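Substrate-binding protein (Synechococcus sp., PDB 6WPN) probably binds a sugar, possibly an oligosaccharide, in the periplasm of a marine cyanobacterium, as a substrate-binding protein of the bacterial extracellular solute-binding family. Local coordinates at residues L184-V189 and A194-S199; R163-V168 and F200-V205. One frame throughout, in Å; residues are numbered along the deposited sequence.

Contact 1 (L184-V189 and A194-S199); sequences LFVTVV and AELLES
Val-186 lays its two methyl groups against the first turn of the helix that begins at Glu-195. Its CG1 rests 3.7 Å from CB of Leu-196, while CG2 faces the carboxylate end of Glu-195, with OE2 of Glu-195 3.8 Å from CG2 of Val-186; these two side chains run nearly perpendicular to each other. Leu-196 has its CG anti to the backbone N (chi1 -172°), which carries the isobutyl fork across the loop: CD1 meets CG1 of Val-186, and CD2 lies beside Val-188. There the fit is tight, CD2 of Leu-196 being 3.5 Å from CG2 of Val-188. No hydrogen bond links residues 184-189 to 194-199; branched aliphatic Val-186, Val-188 and Leu-196 suit such packing, and the extended Glu-195 chain lies against Val-186 without bonding across. The contact joins an irregular loop to the N-terminal end of helix 195-202, where Ala-194 is the N-cap residue. Further out, Thr-187 folds the loop into an ST turn: its OG1 accepts from the backbone N of Val-189 at 3.2 Å (168°) and is also hydrogen-bonded to the backbone O of Gln-244. On the helix, the OG of Ser-199 donates to O of Leu-196 at 2.6 Å, on a lone pair. Trp-228 packs against both Val-186 and Leu-196, and Tyr-396 against both Leu-196 and Val-188.

Contact 2 (R163-V168 and F200-V205); sequences RRWDEV and FVQMGV
Trp-165 reaches from its loop to the end of helix 195-202, where its indole meets Gln-202 and Met-203. Just before it in sequence, the O of Arg-164 accepts from the N of Glu-167 in the short 3-10 turn of residues 165-167. Trp-165 sits at the start of that turn, and its CG is anti to the carbonyl carbon, directing the ring toward the helix. NE1 of Trp-165 donates to OE1 of Gln-202 at 2.7 Å, a nearly straight bond (167°). The acceptor lies practically in the indole plane, but the N-H arrives well above the amide's carbonyl plane, and the two flat groups are turned 65° apart. The extended glutamine chain brings its amide to the indole edge, and a side chain with both acceptor and donor suits the place: while OE1 serves the indole, NE2 of Gln-202 donates to the backbone O of Thr-294. Selenomethionine Met-203 comes over the indole, its SE 5.4 Å from the centroid of the five-membered ring of Trp-165 and 22° off the normal, a distant Met-aromatic contact. Further along the first segment, the N of Val-168 bonds to the O of Trp-165, completing the turn as helix 168-179 begins. Beyond Met-203, Gly-204 closes helix 195-202 as the C-prime residue of a Schellman motif, with Val-205 N bonded to Phe-200 O and Gly-204 N to Val-201 O; its positive phi is one glycine adopts readily. The indole also meets the ring of Trp-228 from helix 219-233, whose Ala-224 and Phe-227 pack on Met-203, while the backbone of Trp-165 is hydrogen-bonded to Thr-289 in the loop between strands 282-285 and 295-303.

Overall arrangement
Both contacts use helix 195-202, contact 1 its beginning and contact 2 its end, and contact 1 is nested within the chain loop that contact 2 closes. Their centres are about 12 Å apart. The centre of contact 1 lies about 11 Å from the centre of the chain, that of contact 2 about 17 Å. In contact 1 all touching residues are buried, and it is mostly aliphatic packing with no hydrogen bond across; contact 2 mixes an indole-amide hydrogen bond between buried Trp-165 and Gln-202 with a selenium-aromatic approach from partly exposed Met-203. The two meet directly: CB of Ser-199 lies 3.7 Å from CZ2 of Trp-165, and Leu-184 packs on Val-168 and Trp-165. Trp-228 of helix 219-233 touches residues of both.

Contact 1 (L184-V189 and A194-S199)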
# COMPACT_ATOMS: atom_id res chain seq x y z
N LEU A 184 -3.79 3.39 18.25
CA LEU A 184 -3.66 3.15 16.82
C LEU A 184 -4.97 3.49 16.13
O LEU A 184 -5.98 3.77 16.78
CB LEU A 184 -3.25 1.70 16.53
CG LEU A 184 -4.32 0.63 16.69
CD1 LEU A 184 -3.88 -0.66 16.01
CD2 LEU A 184 -4.64 0.38 18.17
N PHE A 185 -4.94 3.47 14.80
CA PHE A 185 -6.08 3.86 13.98
C PHE A 185 -6.04 3.01 12.72
O PHE A 185 -5.21 3.24 11.85
CB PHE A 185 -6.02 5.35 13.63
CG PHE A 185 -7.25 5.88 12.94
CD1 PHE A 185 -7.57 5.50 11.64
CD2 PHE A 185 -8.07 6.79 13.58
CE1 PHE A 185 -8.69 6.00 11.01
CE2 PHE A 185 -9.20 7.29 12.95
CZ PHE A 185 -9.51 6.90 11.66
N VAL A 186 -6.94 2.03 12.61
CA VAL A 186 -7.06 1.23 11.40
C VAL A 186 -8.48 1.39 10.88
O VAL A 186 -9.44 1.05 11.58
CB VAL A 186 -6.71 -0.25 11.65
CG1 VAL A 186 -6.88 -1.05 10.37
CG2 VAL A 186 -5.29 -0.37 12.18
N THR A 187 -8.61 1.91 9.67
CA THR A 187 -9.92 2.22 9.13
C THR A 187 -10.65 0.96 8.69
O THR A 187 -10.03 -0.02 8.25
CB THR A 187 -9.80 3.19 7.95
OG1 THR A 187 -11.12 3.59 7.53
CG2 THR A 187 -9.07 2.54 6.77
N VAL A 188 -11.97 0.98 8.82
CA VAL A 188 -12.83 -0.08 8.34
C VAL A 188 -13.84 0.45 7.32
O VAL A 188 -14.88 -0.15 7.07
CB VAL A 188 -13.51 -0.81 9.53
CG1 VAL A 188 -14.50 0.09 10.24
CG2 VAL A 188 -14.15 -2.13 9.13
N VAL A 189 -13.52 1.59 6.71
CA VAL A 189 -14.29 2.15 5.60
C VAL A 189 -14.03 1.24 4.41
O VAL A 189 -12.87 1.08 3.99
CB VAL A 189 -13.90 3.61 5.32
CG1 VAL A 189 -14.51 4.09 4.01
CG2 VAL A 189 -14.35 4.50 6.47
N ALA A 194 -6.29 -0.79 2.89
CA ALA A 194 -6.40 -2.24 3.02
C ALA A 194 -5.65 -2.76 4.24
O ALA A 194 -5.47 -3.97 4.37
CB ALA A 194 -5.89 -2.93 1.75
N GLU A 195 -5.20 -1.86 5.12
CA GLU A 195 -4.40 -2.28 6.26
C GLU A 195 -5.17 -3.27 7.13
O GLU A 195 -4.58 -4.22 7.67
CB GLU A 195 -3.97 -1.07 7.09
CG GLU A 195 -2.98 -1.42 8.20
CD GLU A 195 -2.70 -0.26 9.14
OE1 GLU A 195 -3.13 0.88 8.83
OE2 GLU A 195 -2.06 -0.50 10.19
N LEU A 196 -6.48 -3.08 7.26
CA LEU A 196 -7.27 -4.00 8.06
C LEU A 196 -7.28 -5.39 7.43
O LEU A 196 -7.01 -6.39 8.09
CB LEU A 196 -8.70 -3.47 8.20
CG LEU A 196 -9.63 -4.20 9.15
CD1 LEU A 196 -9.15 -4.10 10.57
CD2 LEU A 196 -11.01 -3.62 9.01
N LEU A 197 -7.56 -5.46 6.12
CA LEU A 197 -7.50 -6.74 5.43
C LEU A 197 -6.11 -7.34 5.50
O LEU A 197 -5.95 -8.56 5.59
CB LEU A 197 -7.94 -6.56 3.97
CG LEU A 197 -8.23 -7.86 3.22
CD1 LEU A 197 -9.42 -8.56 3.85
CD2 LEU A 197 -8.48 -7.58 1.75
N GLU A 198 -5.08 -6.49 5.42
CA GLU A 198 -3.71 -7.00 5.56
C GLU A 198 -3.46 -7.54 6.96
O GLU A 198 -2.72 -8.52 7.12
CB GLU A 198 -2.71 -5.90 5.21
CG GLU A 198 -2.71 -5.51 3.74
CD GLU A 198 -2.08 -4.15 3.49
OE1 GLU A 198 -1.77 -3.45 4.47
OE2 GLU A 198 -1.89 -3.79 2.30
N SER A 199 -4.06 -6.93 7.99
CA SER A 199 -3.90 -7.45 9.34
C SER A 199 -4.51 -8.84 9.46
O SER A 199 -3.97 -9.71 10.17
CB SER A 199 -4.53 -6.52 10.37
OG SER A 199 -5.94 -6.68 10.39

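Contact 2 (R163-V168 and F200-V205)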
# COMPACT_ATOMS: atom_id res chain seq x y z
N ARG A 163 5.28 -4.65 18.47
CA ARG A 163 5.63 -4.98 17.10
C ARG A 163 4.83 -6.14 16.54
O ARG A 163 4.90 -6.39 15.34
CB ARG A 163 7.13 -5.30 17.00
CG ARG A 163 8.01 -4.09 17.25
CD ARG A 163 9.36 -4.52 17.77
NE ARG A 163 10.22 -5.02 16.70
CZ ARG A 163 11.50 -5.35 16.88
NH1 ARG A 163 12.05 -5.23 18.08
NH2 ARG A 163 12.22 -5.80 15.85
N ARG A 164 4.06 -6.83 17.37
CA ARG A 164 3.18 -7.89 16.91
C ARG A 164 1.75 -7.60 17.36
O ARG A 164 1.53 -6.92 18.36
CB ARG A 164 3.68 -9.25 17.41
CG ARG A 164 4.97 -9.66 16.71
CD ARG A 164 5.63 -10.90 17.28
NE ARG A 164 6.93 -11.12 16.65
CZ ARG A 164 7.69 -12.21 16.83
NH1 ARG A 164 7.28 -13.18 17.63
NH2 ARG A 164 8.86 -12.31 16.21
N TRP A 165 0.79 -8.10 16.58
CA TRP A 165 -0.62 -7.75 16.79
C TRP A 165 -1.16 -8.24 18.13
O TRP A 165 -2.01 -7.58 18.73
CB TRP A 165 -1.48 -8.28 15.65
CG TRP A 165 -1.34 -7.51 14.36
CD1 TRP A 165 -0.70 -7.93 13.24
CD2 TRP A 165 -1.86 -6.21 14.08
NE1 TRP A 165 -0.79 -6.96 12.26
CE2 TRP A 165 -1.50 -5.90 12.75
CE3 TRP A 165 -2.60 -5.27 14.81
CZ2 TRP A 165 -1.84 -4.69 12.15
CZ3 TRP A 165 -2.94 -4.08 14.21
CH2 TRP A 165 -2.56 -3.80 12.89
N ASP A 166 -0.70 -9.40 18.63
CA ASP A 166 -1.22 -9.89 19.90
C ASP A 166 -0.76 -9.05 21.09
O ASP A 166 -1.23 -9.28 22.21
CB ASP A 166 -0.82 -11.35 20.12
CG ASP A 166 0.68 -11.56 20.10
OD1 ASP A 166 1.36 -11.10 21.05
OD2 ASP A 166 1.19 -12.20 19.16
N GLU A 167 0.14 -8.10 20.89
CA GLU A 167 0.54 -7.15 21.92
C GLU A 167 -0.20 -5.82 21.81
O GLU A 167 -0.03 -4.96 22.67
CB GLU A 167 2.05 -6.94 21.89
CG GLU A 167 2.83 -8.16 22.31
CD GLU A 167 4.31 -8.06 22.00
OE1 GLU A 167 4.73 -7.02 21.46
OE2 GLU A 167 5.05 -9.03 22.29
N VAL A 168 -1.00 -5.64 20.76
CA VAL A 168 -1.72 -4.39 20.51
C VAL A 168 -2.79 -4.12 21.57
O VAL A 168 -2.88 -2.98 22.05
CB VAL A 168 -2.34 -4.37 19.11
CG1 VAL A 168 -3.33 -3.23 18.99
CG2 VAL A 168 -1.25 -4.22 18.06
N PHE A 200 -5.63 -9.08 8.77
CA PHE A 200 -6.20 -10.41 8.72
C PHE A 200 -5.18 -11.41 8.21
O PHE A 200 -4.98 -12.48 8.81
CB PHE A 200 -7.46 -10.42 7.84
CG PHE A 200 -8.70 -9.92 8.53
CD1 PHE A 200 -8.90 -8.57 8.75
CD2 PHE A 200 -9.68 -10.80 8.94
CE1 PHE A 200 -10.04 -8.11 9.38
CE2 PHE A 200 -10.83 -10.34 9.58
CZ PHE A 200 -11.00 -8.99 9.80
N VAL A 201 -4.51 -11.08 7.11
CA VAL A 201 -3.50 -11.98 6.56
C VAL A 201 -2.35 -12.16 7.54
O VAL A 201 -1.82 -13.26 7.70
CB VAL A 201 -3.01 -11.47 5.19
CG1 VAL A 201 -1.99 -12.43 4.60
CG2 VAL A 201 -4.19 -11.28 4.24
N GLN A 202 -1.95 -11.07 8.22
CA GLN A 202 -0.86 -11.18 9.20
C GLN A 202 -1.28 -11.99 10.41
O GLN A 202 -0.43 -12.60 11.08
CB GLN A 202 -0.39 -9.80 9.64
CG GLN A 202 0.45 -9.07 8.61
CD GLN A 202 0.79 -7.65 9.03
OE1 GLN A 202 -0.03 -6.95 9.62
NE2 GLN A 202 2.02 -7.23 8.75
N MSE A 203 -2.59 -12.06 10.63
CA MSE A 203 -3.14 -12.81 11.78
C MSE A 203 -3.36 -14.28 11.41
O MSE A 203 -4.00 -14.97 12.18
CB MSE A 203 -4.39 -12.12 12.28
CG MSE A 203 -4.09 -10.82 12.90
SE MSE A 203 -5.72 -9.98 13.42
CE MSE A 203 -6.22 -11.05 14.92
N GLY A 204 -2.83 -14.72 10.28
CA GLY A 204 -2.97 -16.10 9.85
C GLY A 204 -4.27 -16.44 9.17
O GLY A 204 -4.54 -17.63 8.95
N VAL A 205 -5.09 -15.45 8.82
CA VAL A 205 -6.38 -15.71 8.18
C VAL A 205 -6.17 -16.01 6.71
O VAL A 205 -5.42 -15.31 6.01
CB VAL A 205 -7.32 -14.51 8.38
CG1 VAL A 205 -8.65 -14.76 7.66
CG2 VAL A 205 -7.54 -14.24 9.86